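Local coordinates for hypothetical protein, IPT/TIG domain protein (Bacteroides ovatus, PDB 4HW6), which is of unknown function but probably acts as an auxiliary nutrient-binding, perhaps carbohydrate-binding, protein built from an IPT/TIG domain and a six-bladed beta-propeller, at residues I20-F25 with G80-S85; M144-N149 with C415-D420; N239-Y244 with S254-T259; R299-R304 with V311-C316; N384-G389 with Q398-H403. All coordinates share one frame; numbering follows the deposited sequence.

Interaction 1. Residues I20-F25 with G80-S85; sequences IVVEKF and GDVKVS
Two strands of the IPT/TIG domain, an immunoglobulin-like fold of the E-set clan, face each other here through their side chains. Strands 21-25 and 82-85 run roughly antiparallel, at 143°, and their axes come within 7.8 Å. The contact is apolar. Val22 and Val84 cross obliquely. Each holds CG2 anti to its own carbonyl carbon, and the two methyls meet with Val22 CG2 3.9 Å from Val84 CG2. The other branch, Val22 CG1, lies 4.2 Å from Val82 CG1. Ile20 extends the contact along the backbone, with Ile20 CG2 3.9 Å from Val84 O. Val36 and Val38 of strand 35-41 pack against the same inward side chains. Glu23 and Lys24 both face Tyr39 in a classic beta bulge, so Phe25 again points inward. Its CG takes the crowded position between backbone N and carbonyl carbon, chi1 42°. One face of the Phe25 ring receives a CH-pi contact from Val82 CG2, 4.2 Å from the ring centroid and 25° off the normal.

Interaction 2. Residues M144-N149 with C415-D420; sequences MMFDPN and CFYIGD
This contact joins two neighbouring blades of the beta-propeller, where strand 143-146 of one sheet packs on strand 415-420 of the sheet that also holds strand 109-115. Segments 144-146 and 415-420 run roughly antiparallel, at 150°, and their axes approach to 9.4 Å, so side chains fill the gap. Met144 gives the largest share. It is a selenomethionine in the crystal. Its chain is extended beyond CG and crosses Tyr417 at about a right angle, with Met144 SE 3.7 Å from Tyr417 O. The terminal methyl reaches further along the strand, and Met144 CE stands 3.6 Å from Gly419 N. Met144 also packs on Ser406 and Ala408 of strand 404-410, while its O accepts a hydrogen bond from Gln339. Tyr417 is the second main residue. Its hydroxyl is hydrogen-bonded to Asp410, and its ring stacks with Phe114, which leaves an edge for the other blade. Phe146 uses that edge. Its CG sits beside the backbone N, and the two side chains cross at about a right angle. The rings meet edge to edge, with Phe146 CZ 3.7 Å from Tyr417 CE2.

Interaction 3. Residues N239-Y244 with S254-T259; sequences NGKIYY and SYDPAT
The tight part of this contact is the backbone pairing of Ile242 with Tyr255. Ile242 N donates to Tyr255 O at 2.7 Å, nearly straight at 169°. Tyr255 N returns a bond to Ile242 O at 2.9 Å. Both donors lie in the carbonyl planes. On one face of the sheet, Ser254 CB sits over the Tyr243 ring in a CH-pi contact, 4.2 Å from the centroid. Lys241 bends at chi3 and brings its CE to 3.3 Å from Ser254 OG. Lys241 NZ and Ser254 OG both bind Glu266, by salt bridge and hydrogen bond, which ties the two side chains together. On the other face, Ile242 CD1 meets the edge of the Tyr255 ring, 4.2 Å from CD2. The far end is looser and wetter. Asn239 O and the Asp256 carboxylate do not meet directly. One water spans Asn239 O and Asp256 OD1, and a second spans Asn239 O and Asp256 OD2. Each segment keeps its own turn here: Asn239 OD1 accepts from Lys241 N at 2.8 Å, and Asp256 OD1 accepts from Ala258 N. The whole is an antiparallel beta hairpin of a propeller blade, its open end flanked by two Asx turns.

Interaction 4. Residues R299-R304 with V311-C316; sequences RVDYNR and VPYIVC
Arg299 and Tyr313 form the first shell. Their backbones pair, with Arg299 N donating to Tyr313 O at 2.8 Å and Tyr313 N donating to Arg299 O at 3.0 Å. Arg299 CG is anti to the backbone N, and the extended chain runs alongside Tyr313, CB over the ring, CD and NE near the hydroxyl. Arg299 CB makes a CH-pi contact 4.3 Å from the ring centroid. Tyr313 OH lies over one face of the guanidinium, whose plane is 37° from the ring. Pro312 CG packs on Val300 CB. Asp301 fixes the guanidinium from its edge. Arg299 NE donates in plane to the syn lone pair of Asp301 OD1, a salt bridge of 2.7 Å. A water joins Asp301 OD2, at 2.5 Å, to Tyr313 OH. An alanine at Asp301 would lose both links and would probably leave the guanidinium less firmly placed beside Tyr313. Further out, Trp286 makes a cation-pi contact with Arg299. The arrangement is an antiparallel beta hairpin in which 313-315 is the edge strand of a propeller sheet.

Interaction 5. Residues N384-G389 with Q398-H403; sequences NSREWG and QALFNH
Leu400 holds CG anti to its carbonyl carbon, chi1 -73°, and so sends both methyls into the loop 384-389. Trp388 CG sits in the crowded position between backbone N and carbonyl carbon, chi1 56°, which lays its ring beside Asn402. Both segments are irregular loops of the beta-propeller, and 398-403 leads into strand 404-410. Leu400 CD2 touches Glu387 O at 3.6 Å, while Leu400 CD1 lies 4.0 Å from Arg386 CB. Leu400 CB rests on Gly389, 3.7 Å from its C, and a side chain on Gly389 would run into Leu400 CD1. An alanine at Leu400 would lose both methyl contacts and would probably loosen the packing of the loop 384-389. Asn402 ND2 approaches Trp388 CE3 to 3.4 Å, and the two side chains lie side by side, pointing the same way. His365 meets the Trp388 ring as well. Gly389 N donates to Phe401 O at 2.9 Å, from 53° above the carbonyl plane. Two acceptors, Gly389 O and Leu400 O, lie close together at 3.3 Å; each has its own donor, Asn423 and Arg427 respectively. A water completes the seam, donating to Glu387 O at 2.8 Å and accepting from Phe401 N at 3.0 Å.

From the N terminus, interaction 1 comes first and closes the IPT/TIG domain on itself, about 39 Å between centres from interaction 2. Interaction 2 opens at 144-149 and closes only at 415-420, so its loop spans most of the propeller and brings neighbouring blades together. Interactions 3, 4 and 5 all lie within that loop, in series, and none cross. Interactions 3 and 4 each close a short hairpin. They touch through Asn239 ND2 and Tyr302 OH, probably by a hydrogen bond, which links adjacent sheets. Interaction 5 joins two loops leading to strand 404-410, whose sheet also holds strands 109-115 and 415-420. It touches interaction 2, where Asp420 OD1 receives Asn402 N at 2.8 Å.

Interaction 1. Residues I20-F25 with G80-S85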
# COMPACT_ATOMS: atom_id res chain seq x y z
N ILE A 20 25.48 -34.67 -3.91
CA ILE A 20 24.80 -34.05 -5.04
C ILE A 20 25.47 -32.70 -5.29
O ILE A 20 25.60 -31.87 -4.38
CB ILE A 20 23.30 -33.90 -4.78
CG1 ILE A 20 22.64 -35.27 -4.76
CG2 ILE A 20 22.65 -33.00 -5.83
CD1 ILE A 20 21.19 -35.25 -4.30
N VAL A 21 25.92 -32.49 -6.52
CA VAL A 21 26.55 -31.23 -6.91
C VAL A 21 25.62 -30.52 -7.88
O VAL A 21 25.12 -31.13 -8.83
CB VAL A 21 27.91 -31.47 -7.59
CG1 VAL A 21 28.60 -30.14 -7.86
CG2 VAL A 21 28.79 -32.36 -6.72
N VAL A 22 25.32 -29.26 -7.60
CA VAL A 22 24.53 -28.47 -8.52
C VAL A 22 25.51 -27.46 -9.11
O VAL A 22 25.96 -26.54 -8.42
CB VAL A 22 23.33 -27.80 -7.80
CG1 VAL A 22 22.41 -27.15 -8.82
CG2 VAL A 22 22.57 -28.83 -6.95
N GLU A 23 25.88 -27.67 -10.37
CA GLU A 23 26.92 -26.88 -11.03
C GLU A 23 26.36 -25.58 -11.58
O GLU A 23 26.92 -24.51 -11.36
CB GLU A 23 27.58 -27.67 -12.16
N LYS A 24 25.27 -25.68 -12.31
CA LYS A 24 24.70 -24.51 -12.99
C LYS A 24 23.30 -24.80 -13.47
O LYS A 24 22.83 -25.92 -13.35
CB LYS A 24 25.57 -24.10 -14.19
CG LYS A 24 25.52 -25.07 -15.37
CD LYS A 24 26.17 -24.48 -16.62
CE LYS A 24 26.25 -25.54 -17.71
NZ LYS A 24 26.73 -25.00 -19.02
N PHE A 25 22.65 -23.78 -14.02
CA PHE A 25 21.28 -23.91 -14.53
C PHE A 25 21.10 -22.98 -15.73
O PHE A 25 21.76 -21.94 -15.82
CB PHE A 25 20.26 -23.59 -13.44
CG PHE A 25 20.64 -22.41 -12.59
CD1 PHE A 25 20.30 -21.12 -12.97
CD2 PHE A 25 21.33 -22.58 -11.40
CE1 PHE A 25 20.67 -20.02 -12.20
CE2 PHE A 25 21.68 -21.50 -10.61
CZ PHE A 25 21.36 -20.22 -11.01
N GLY A 80 16.02 -17.26 -4.66
CA GLY A 80 16.75 -17.74 -5.82
C GLY A 80 17.66 -18.95 -5.64
O GLY A 80 18.18 -19.44 -6.62
N ASP A 81 17.85 -19.45 -4.42
CA ASP A 81 18.73 -20.62 -4.22
C ASP A 81 18.13 -21.83 -4.94
O ASP A 81 16.94 -22.09 -4.84
CB ASP A 81 18.93 -20.96 -2.75
CG ASP A 81 19.45 -19.79 -1.95
OD1 ASP A 81 20.67 -19.74 -1.69
OD2 ASP A 81 18.63 -18.92 -1.58
N VAL A 82 18.98 -22.57 -5.66
CA VAL A 82 18.56 -23.74 -6.40
C VAL A 82 19.11 -24.95 -5.65
O VAL A 82 20.32 -25.13 -5.55
CB VAL A 82 19.09 -23.68 -7.85
CG1 VAL A 82 18.82 -24.98 -8.60
CG2 VAL A 82 18.50 -22.48 -8.58
N LYS A 83 18.19 -25.74 -5.09
CA LYS A 83 18.52 -26.89 -4.25
C LYS A 83 17.91 -28.15 -4.86
O LYS A 83 16.73 -28.18 -5.21
CB LYS A 83 17.97 -26.70 -2.82
CG LYS A 83 18.28 -27.81 -1.83
CD LYS A 83 17.82 -27.42 -0.43
CE LYS A 83 18.00 -28.55 0.56
NZ LYS A 83 17.61 -28.18 1.95
N VAL A 84 18.73 -29.19 -4.98
CA VAL A 84 18.30 -30.47 -5.51
C VAL A 84 18.53 -31.52 -4.43
O VAL A 84 19.63 -31.61 -3.88
CB VAL A 84 19.10 -30.85 -6.77
CG1 VAL A 84 18.70 -32.25 -7.27
CG2 VAL A 84 18.89 -29.80 -7.87
N SER A 85 17.50 -32.30 -4.16
CA SER A 85 17.54 -33.36 -3.17
C SER A 85 17.09 -34.68 -3.78
O SER A 85 16.22 -34.71 -4.67
CB SER A 85 16.59 -33.02 -2.01
OG SER A 85 16.98 -31.83 -1.35

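Interaction 2. Residues M144-N149 with C415-D420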
# COMPACT_ATOMS: atom_id res chain seq x y z
N MSE A 144 -7.56 5.42 4.31
CA MSE A 144 -7.11 4.23 5.03
C MSE A 144 -5.97 4.51 5.99
O MSE A 144 -5.16 5.42 5.76
CB MSE A 144 -6.51 3.20 4.04
CG MSE A 144 -7.43 2.56 3.16
SE MSE A 144 -6.36 1.49 1.88
CE MSE A 144 -7.92 0.59 1.17
N MSE A 145 -5.90 3.69 7.04
CA MSE A 145 -4.76 3.75 7.96
C MSE A 145 -4.61 2.43 8.72
O MSE A 145 -5.56 1.91 9.30
CB MSE A 145 -5.03 4.90 8.93
CG MSE A 145 -4.07 5.10 10.02
SE MSE A 145 -2.51 6.09 9.49
CE MSE A 145 -3.09 7.01 7.90
N PHE A 146 -3.38 1.89 8.74
CA PHE A 146 -3.07 0.79 9.63
C PHE A 146 -2.94 1.31 11.07
O PHE A 146 -2.41 2.41 11.30
CB PHE A 146 -1.74 0.11 9.22
CG PHE A 146 -1.88 -0.94 8.15
CD1 PHE A 146 -2.37 -2.19 8.48
CD2 PHE A 146 -1.45 -0.71 6.86
CE1 PHE A 146 -2.49 -3.18 7.52
CE2 PHE A 146 -1.56 -1.71 5.90
CZ PHE A 146 -2.08 -2.94 6.23
N ASP A 147 -3.40 0.52 12.03
CA ASP A 147 -3.09 0.74 13.44
C ASP A 147 -1.59 0.50 13.61
O ASP A 147 -1.13 -0.62 13.37
CB ASP A 147 -3.94 -0.18 14.31
CG ASP A 147 -3.60 -0.11 15.79
OD1 ASP A 147 -2.59 0.51 16.20
OD2 ASP A 147 -4.37 -0.71 16.56
N PRO A 148 -0.83 1.53 14.01
CA PRO A 148 0.64 1.35 14.10
C PRO A 148 1.14 0.37 15.16
O PRO A 148 2.32 -0.04 15.12
CB PRO A 148 1.14 2.77 14.39
CG PRO A 148 0.01 3.40 15.13
CD PRO A 148 -1.24 2.88 14.46
N ASN A 149 0.28 -0.03 16.10
CA ASN A 149 0.62 -1.02 17.10
C ASN A 149 0.09 -2.43 16.83
O ASN A 149 0.14 -3.27 17.72
CB ASN A 149 0.14 -0.54 18.47
CG ASN A 149 0.85 0.72 18.90
OD1 ASN A 149 0.25 1.79 19.03
ND2 ASN A 149 2.16 0.61 19.08
N CYS A 415 2.92 -5.15 -0.03
CA CYS A 415 1.91 -4.86 -1.05
C CYS A 415 1.19 -3.58 -0.72
O CYS A 415 1.18 -3.15 0.43
CB CYS A 415 0.92 -6.03 -1.14
SG CYS A 415 0.01 -6.36 0.39
N PHE A 416 0.63 -2.94 -1.75
CA PHE A 416 -0.27 -1.82 -1.56
C PHE A 416 -1.72 -2.31 -1.50
O PHE A 416 -2.09 -3.26 -2.23
CB PHE A 416 -0.20 -0.84 -2.72
CG PHE A 416 1.08 -0.08 -2.82
CD1 PHE A 416 2.13 -0.57 -3.56
CD2 PHE A 416 1.23 1.15 -2.18
CE1 PHE A 416 3.32 0.14 -3.67
CE2 PHE A 416 2.42 1.86 -2.28
CZ PHE A 416 3.45 1.36 -3.02
N TYR A 417 -2.55 -1.62 -0.72
CA TYR A 417 -4.02 -1.73 -0.82
C TYR A 417 -4.52 -0.39 -1.35
O TYR A 417 -4.08 0.67 -0.88
CB TYR A 417 -4.70 -2.07 0.53
CG TYR A 417 -4.12 -3.32 1.13
CD1 TYR A 417 -4.19 -4.54 0.46
CD2 TYR A 417 -3.47 -3.28 2.35
CE1 TYR A 417 -3.58 -5.66 0.97
CE2 TYR A 417 -2.88 -4.40 2.89
CZ TYR A 417 -2.95 -5.59 2.20
OH TYR A 417 -2.33 -6.69 2.73
N ILE A 418 -5.41 -0.45 -2.33
CA ILE A 418 -6.01 0.72 -2.95
C ILE A 418 -7.52 0.66 -2.77
O ILE A 418 -8.15 -0.34 -3.13
CB ILE A 418 -5.75 0.75 -4.47
CG1 ILE A 418 -4.24 0.59 -4.77
CG2 ILE A 418 -6.34 2.03 -5.09
CD1 ILE A 418 -3.37 1.72 -4.26
N GLY A 419 -8.10 1.73 -2.22
CA GLY A 419 -9.54 1.86 -2.12
C GLY A 419 -10.05 2.41 -3.42
O GLY A 419 -9.94 3.62 -3.72
N ASP A 420 -10.60 1.51 -4.22
CA ASP A 420 -11.03 1.79 -5.58
C ASP A 420 -12.53 2.08 -5.52
O ASP A 420 -13.36 1.20 -5.73
CB ASP A 420 -10.67 0.58 -6.42
CG ASP A 420 -10.81 0.81 -7.91
OD1 ASP A 420 -10.86 1.97 -8.32
OD2 ASP A 420 -10.79 -0.21 -8.65

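Interaction 3. Residues N239-Y244 with S254-T259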
# COMPACT_ATOMS: atom_id res chain seq x y z
N ASN A 239 6.27 15.56 17.70
CA ASN A 239 5.59 16.49 18.62
C ASN A 239 4.16 16.04 18.96
O ASN A 239 3.58 16.49 19.94
CB ASN A 239 5.68 17.97 18.18
CG ASN A 239 4.73 18.36 17.04
OD1 ASN A 239 3.63 17.80 16.85
ND2 ASN A 239 5.18 19.34 16.26
N GLY A 240 3.63 15.12 18.15
CA GLY A 240 2.35 14.46 18.42
C GLY A 240 1.11 15.30 18.18
O GLY A 240 -0.01 14.82 18.37
N LYS A 241 1.28 16.53 17.72
CA LYS A 241 0.15 17.40 17.49
C LYS A 241 -0.64 16.94 16.30
O LYS A 241 -0.08 16.37 15.35
CB LYS A 241 0.60 18.87 17.30
CG LYS A 241 1.13 19.46 18.60
CD LYS A 241 2.00 20.70 18.44
CE LYS A 241 1.46 21.73 17.49
NZ LYS A 241 2.18 23.05 17.65
N ILE A 242 -1.94 17.21 16.35
CA ILE A 242 -2.85 16.92 15.26
C ILE A 242 -3.04 18.16 14.41
O ILE A 242 -3.59 19.15 14.86
CB ILE A 242 -4.22 16.40 15.75
CG1 ILE A 242 -4.05 15.15 16.60
CG2 ILE A 242 -5.14 16.11 14.57
CD1 ILE A 242 -5.30 14.82 17.42
N TYR A 243 -2.54 18.11 13.19
CA TYR A 243 -2.63 19.23 12.26
C TYR A 243 -3.83 19.05 11.36
O TYR A 243 -4.06 17.96 10.81
CB TYR A 243 -1.34 19.39 11.44
CG TYR A 243 -0.13 19.82 12.28
CD1 TYR A 243 0.54 18.91 13.11
CD2 TYR A 243 0.37 21.13 12.22
CE1 TYR A 243 1.65 19.29 13.87
CE2 TYR A 243 1.47 21.53 12.99
CZ TYR A 243 2.12 20.59 13.79
OH TYR A 243 3.21 20.97 14.56
N TYR A 244 -4.62 20.12 11.20
CA TYR A 244 -5.84 20.04 10.42
C TYR A 244 -6.16 21.31 9.65
O TYR A 244 -5.55 22.35 9.88
CB TYR A 244 -7.02 19.63 11.30
CG TYR A 244 -7.43 20.60 12.39
CD1 TYR A 244 -6.75 20.67 13.61
CD2 TYR A 244 -8.52 21.45 12.22
CE1 TYR A 244 -7.16 21.53 14.62
CE2 TYR A 244 -8.93 22.32 13.22
CZ TYR A 244 -8.26 22.35 14.42
OH TYR A 244 -8.65 23.23 15.42
N SER A 254 -3.75 23.37 14.60
CA SER A 254 -3.41 22.15 15.33
C SER A 254 -4.08 22.04 16.68
O SER A 254 -4.45 23.05 17.30
CB SER A 254 -1.90 22.03 15.56
OG SER A 254 -1.45 22.99 16.50
N TYR A 255 -4.18 20.79 17.13
CA TYR A 255 -4.58 20.43 18.46
C TYR A 255 -3.54 19.49 19.05
O TYR A 255 -3.16 18.49 18.42
CB TYR A 255 -5.98 19.77 18.45
CG TYR A 255 -6.37 19.23 19.81
CD1 TYR A 255 -6.92 20.05 20.77
CD2 TYR A 255 -6.17 17.91 20.13
CE1 TYR A 255 -7.26 19.57 22.03
CE2 TYR A 255 -6.52 17.40 21.36
CZ TYR A 255 -7.07 18.23 22.32
OH TYR A 255 -7.40 17.72 23.57
N ASP A 256 -3.08 19.81 20.26
CA ASP A 256 -2.09 18.99 20.96
C ASP A 256 -2.76 18.06 21.96
O ASP A 256 -3.20 18.52 23.02
CB ASP A 256 -1.09 19.89 21.68
CG ASP A 256 0.05 19.11 22.31
OD1 ASP A 256 -0.02 17.88 22.42
OD2 ASP A 256 1.03 19.76 22.67
N PRO A 257 -2.78 16.76 21.67
CA PRO A 257 -3.55 15.87 22.57
C PRO A 257 -2.95 15.71 23.95
O PRO A 257 -3.68 15.35 24.88
CB PRO A 257 -3.55 14.51 21.85
CG PRO A 257 -2.64 14.64 20.68
CD PRO A 257 -2.21 16.05 20.51
N ALA A 258 -1.65 15.97 24.10
CA ALA A 258 -1.01 15.88 25.42
C ALA A 258 -1.45 17.00 26.37
O ALA A 258 -1.57 16.80 27.57
CB ALA A 258 0.52 15.89 25.27
N THR A 259 -1.69 18.19 25.83
CA THR A 259 -1.99 19.37 26.65
C THR A 259 -3.36 19.99 26.40
O THR A 259 -3.81 20.83 27.19
CB THR A 259 -0.96 20.47 26.40
OG1 THR A 259 -1.07 20.91 25.04
CG2 THR A 259 0.46 19.96 26.67
O HOH W 1 1.73 15.86 21.85
O HOH W 2 3.84 19.11 21.43
O HOH W 3 -6.65 24.84 16.45

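Interaction 4. Residues R299-R304 with V311-C316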
# COMPACT_ATOMS: atom_id res chain seq x y z
N ARG A 299 4.37 21.54 -0.18
CA ARG A 299 5.14 21.11 0.99
C ARG A 299 5.17 22.22 2.04
O ARG A 299 5.35 23.40 1.72
CB ARG A 299 6.57 20.73 0.57
CG ARG A 299 7.57 20.59 1.72
CD ARG A 299 8.79 19.79 1.33
NE ARG A 299 9.96 20.10 2.14
CZ ARG A 299 11.15 19.54 1.97
NH1 ARG A 299 11.33 18.64 1.02
NH2 ARG A 299 12.18 19.89 2.73
N VAL A 300 5.05 21.82 3.31
CA VAL A 300 5.19 22.74 4.44
C VAL A 300 6.30 22.22 5.36
O VAL A 300 6.27 21.09 5.84
CB VAL A 300 3.85 22.96 5.18
CG1 VAL A 300 3.24 21.63 5.65
CG2 VAL A 300 4.06 23.95 6.32
N ASP A 301 7.34 23.03 5.53
CA ASP A 301 8.47 22.66 6.35
C ASP A 301 8.20 22.89 7.84
O ASP A 301 7.46 23.81 8.20
CB ASP A 301 9.71 23.46 5.94
CG ASP A 301 10.26 23.06 4.56
OD1 ASP A 301 10.25 21.87 4.22
OD2 ASP A 301 10.72 23.94 3.82
N TYR A 302 8.80 22.04 8.66
CA TYR A 302 8.72 22.13 10.13
C TYR A 302 10.07 22.53 10.69
O TYR A 302 11.08 21.89 10.40
CB TYR A 302 8.25 20.78 10.71
CG TYR A 302 8.17 20.74 12.20
CD1 TYR A 302 7.13 21.37 12.88
CD2 TYR A 302 9.12 20.06 12.95
CE1 TYR A 302 7.06 21.34 14.25
CE2 TYR A 302 9.05 20.01 14.32
CZ TYR A 302 8.01 20.65 14.97
OH TYR A 302 7.96 20.60 16.35
N ASN A 303 10.09 23.62 11.46
CA ASN A 303 11.31 24.07 12.12
C ASN A 303 11.33 23.45 13.50
O ASN A 303 10.51 23.80 14.35
CB ASN A 303 11.34 25.60 12.22
CG ASN A 303 12.60 26.13 12.91
OD1 ASN A 303 13.05 25.60 13.94
ND2 ASN A 303 13.17 27.18 12.34
N ARG A 304 12.29 22.56 13.74
CA ARG A 304 12.35 21.84 15.01
C ARG A 304 12.65 22.68 16.21
O ARG A 304 12.17 22.39 17.30
CB ARG A 304 13.43 20.79 14.98
CG ARG A 304 12.98 19.61 14.22
CD ARG A 304 13.84 18.42 14.48
NE ARG A 304 13.38 17.52 13.47
CZ ARG A 304 12.32 16.73 13.58
NH1 ARG A 304 11.64 16.63 14.71
NH2 ARG A 304 11.98 16.00 12.54
N VAL A 311 6.12 28.93 5.39
CA VAL A 311 5.17 29.21 4.32
C VAL A 311 5.15 27.99 3.39
O VAL A 311 6.22 27.55 2.92
CB VAL A 311 5.56 30.47 3.53
CG1 VAL A 311 4.69 30.60 2.29
CG2 VAL A 311 5.43 31.72 4.42
N PRO A 312 3.96 27.41 3.15
CA PRO A 312 3.92 26.28 2.19
C PRO A 312 4.25 26.70 0.79
O PRO A 312 3.96 27.84 0.39
CB PRO A 312 2.46 25.83 2.23
CG PRO A 312 1.97 26.31 3.56
CD PRO A 312 2.65 27.63 3.77
N TYR A 313 4.85 25.79 0.04
CA TYR A 313 5.17 26.05 -1.37
C TYR A 313 4.76 24.89 -2.25
O TYR A 313 4.83 23.74 -1.82
CB TYR A 313 6.66 26.39 -1.55
CG TYR A 313 7.61 25.31 -1.11
CD1 TYR A 313 8.00 24.30 -1.98
CD2 TYR A 313 8.16 25.32 0.17
CE1 TYR A 313 8.86 23.32 -1.58
CE2 TYR A 313 9.06 24.34 0.57
CZ TYR A 313 9.39 23.34 -0.32
OH TYR A 313 10.32 22.37 0.04
N ILE A 314 4.42 25.18 -3.50
CA ILE A 314 3.98 24.13 -4.42
C ILE A 314 5.15 23.26 -4.86
O ILE A 314 6.28 23.76 -5.08
CB ILE A 314 3.22 24.72 -5.65
CG1 ILE A 314 2.50 23.63 -6.43
CG2 ILE A 314 4.17 25.50 -6.57
CD1 ILE A 314 1.48 24.21 -7.39
N VAL A 315 4.89 21.95 -4.94
CA VAL A 315 5.87 20.98 -5.39
C VAL A 315 5.54 20.44 -6.78
O VAL A 315 6.45 20.31 -7.61
CB VAL A 315 6.06 19.86 -4.34
CG1 VAL A 315 6.96 18.74 -4.87
CG2 VAL A 315 6.65 20.47 -3.07
N CYS A 316 4.29 20.09 -7.02
CA CYS A 316 3.89 19.57 -8.31
C CYS A 316 2.46 19.88 -8.66
O CYS A 316 1.64 20.24 -7.82
CB CYS A 316 4.19 18.07 -8.42
SG CYS A 316 3.13 17.07 -7.39
O HOH W 4 7.44 25.24 3.62
O HOH W 5 12.10 23.09 1.87

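Interaction 5. Residues N384-G389 with Q398-H403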
# COMPACT_ATOMS: atom_id res chain seq x y z
N ASN A 384 -5.08 -0.84 -21.14
CA ASN A 384 -6.03 -1.24 -22.21
C ASN A 384 -6.46 -0.01 -23.07
O ASN A 384 -7.52 -0.02 -23.66
CB ASN A 384 -7.27 -1.96 -21.59
CG ASN A 384 -7.08 -3.47 -21.40
OD1 ASN A 384 -6.80 -3.98 -20.29
ND2 ASN A 384 -7.24 -4.21 -22.49
N SER A 385 -5.63 1.04 -23.12
CA SER A 385 -5.94 2.31 -23.83
C SER A 385 -7.23 2.99 -23.37
O SER A 385 -7.91 3.66 -24.16
CB SER A 385 -5.99 2.09 -25.36
OG SER A 385 -4.89 1.32 -25.79
N ARG A 386 -7.55 2.83 -22.09
CA ARG A 386 -8.77 3.37 -21.49
C ARG A 386 -8.40 4.19 -20.25
O ARG A 386 -7.25 4.22 -19.83
CB ARG A 386 -9.72 2.23 -21.15
CG ARG A 386 -10.09 1.44 -22.40
CD ARG A 386 -10.91 0.21 -22.12
NE ARG A 386 -12.20 0.59 -21.59
CZ ARG A 386 -13.26 0.95 -22.32
NH1 ARG A 386 -13.21 0.97 -23.65
NH2 ARG A 386 -14.39 1.30 -21.70
N GLU A 387 -9.37 4.87 -19.66
CA GLU A 387 -9.10 5.77 -18.54
C GLU A 387 -9.52 5.09 -17.26
O GLU A 387 -8.71 4.91 -16.35
CB GLU A 387 -9.85 7.09 -18.71
CG GLU A 387 -9.37 7.88 -19.92
CD GLU A 387 -10.37 8.96 -20.33
OE1 GLU A 387 -10.55 9.92 -19.56
OE2 GLU A 387 -10.99 8.81 -21.40
N TRP A 388 -10.79 4.73 -17.19
CA TRP A 388 -11.36 4.09 -16.00
C TRP A 388 -12.01 2.76 -16.36
O TRP A 388 -12.38 2.49 -17.51
CB TRP A 388 -12.41 4.99 -15.29
CG TRP A 388 -13.57 5.45 -16.19
CD1 TRP A 388 -13.61 6.57 -16.99
CD2 TRP A 388 -14.82 4.81 -16.35
NE1 TRP A 388 -14.80 6.63 -17.64
CE2 TRP A 388 -15.57 5.57 -17.26
CE3 TRP A 388 -15.39 3.64 -15.83
CZ2 TRP A 388 -16.85 5.21 -17.66
CZ3 TRP A 388 -16.66 3.29 -16.22
CH2 TRP A 388 -17.37 4.08 -17.14
N GLY A 389 -12.16 1.94 -15.33
CA GLY A 389 -12.80 0.64 -15.47
C GLY A 389 -12.43 -0.23 -14.30
O GLY A 389 -12.00 0.26 -13.26
N GLN A 398 -2.51 -3.02 -18.61
CA GLN A 398 -3.81 -3.69 -18.44
C GLN A 398 -4.74 -3.09 -17.39
O GLN A 398 -5.96 -2.95 -17.63
CB GLN A 398 -3.59 -5.17 -18.10
CG GLN A 398 -2.87 -5.95 -19.19
CD GLN A 398 -2.66 -7.42 -18.84
OE1 GLN A 398 -2.44 -7.77 -17.67
NE2 GLN A 398 -2.73 -8.29 -19.85
N ALA A 399 -4.20 -2.78 -16.23
CA ALA A 399 -5.03 -2.48 -15.07
C ALA A 399 -5.82 -1.20 -15.23
O ALA A 399 -5.32 -0.19 -15.78
CB ALA A 399 -4.19 -2.40 -13.82
N LEU A 400 -7.05 -1.25 -14.71
CA LEU A 400 -7.97 -0.12 -14.68
C LEU A 400 -8.61 -0.01 -13.30
O LEU A 400 -9.01 -1.02 -12.69
CB LEU A 400 -9.07 -0.26 -15.74
CG LEU A 400 -8.62 -0.01 -17.17
CD1 LEU A 400 -9.65 -0.51 -18.18
CD2 LEU A 400 -8.28 1.47 -17.40
N PHE A 401 -8.70 1.23 -12.84
CA PHE A 401 -9.36 1.58 -11.61
C PHE A 401 -10.52 2.51 -11.95
O PHE A 401 -10.63 3.01 -13.07
CB PHE A 401 -8.45 2.40 -10.71
CG PHE A 401 -7.19 1.68 -10.26
CD1 PHE A 401 -7.23 0.76 -9.23
CD2 PHE A 401 -5.97 1.96 -10.85
CE1 PHE A 401 -6.07 0.11 -8.81
CE2 PHE A 401 -4.82 1.33 -10.43
CZ PHE A 401 -4.87 0.40 -9.41
N ASN A 402 -11.33 2.80 -10.95
CA ASN A 402 -12.43 3.77 -11.13
C ASN A 402 -12.56 4.56 -9.84
O ASN A 402 -13.18 4.09 -8.87
CB ASN A 402 -13.76 3.06 -11.47
CG ASN A 402 -14.84 4.02 -11.92
OD1 ASN A 402 -14.68 5.25 -11.81
ND2 ASN A 402 -15.93 3.47 -12.48
N HIS A 403 -11.96 5.74 -9.86
CA HIS A 403 -11.85 6.62 -8.69
C HIS A 403 -11.06 6.00 -7.54
O HIS A 403 -11.54 5.88 -6.40
CB HIS A 403 -13.24 7.12 -8.27
CG HIS A 403 -13.84 8.04 -9.27
ND1 HIS A 403 -15.19 8.06 -9.54
CD2 HIS A 403 -13.28 8.99 -10.06
CE1 HIS A 403 -15.43 8.98 -10.46
NE2 HIS A 403 -14.30 9.57 -10.79
O HOH W 6 -7.37 3.30 -14.51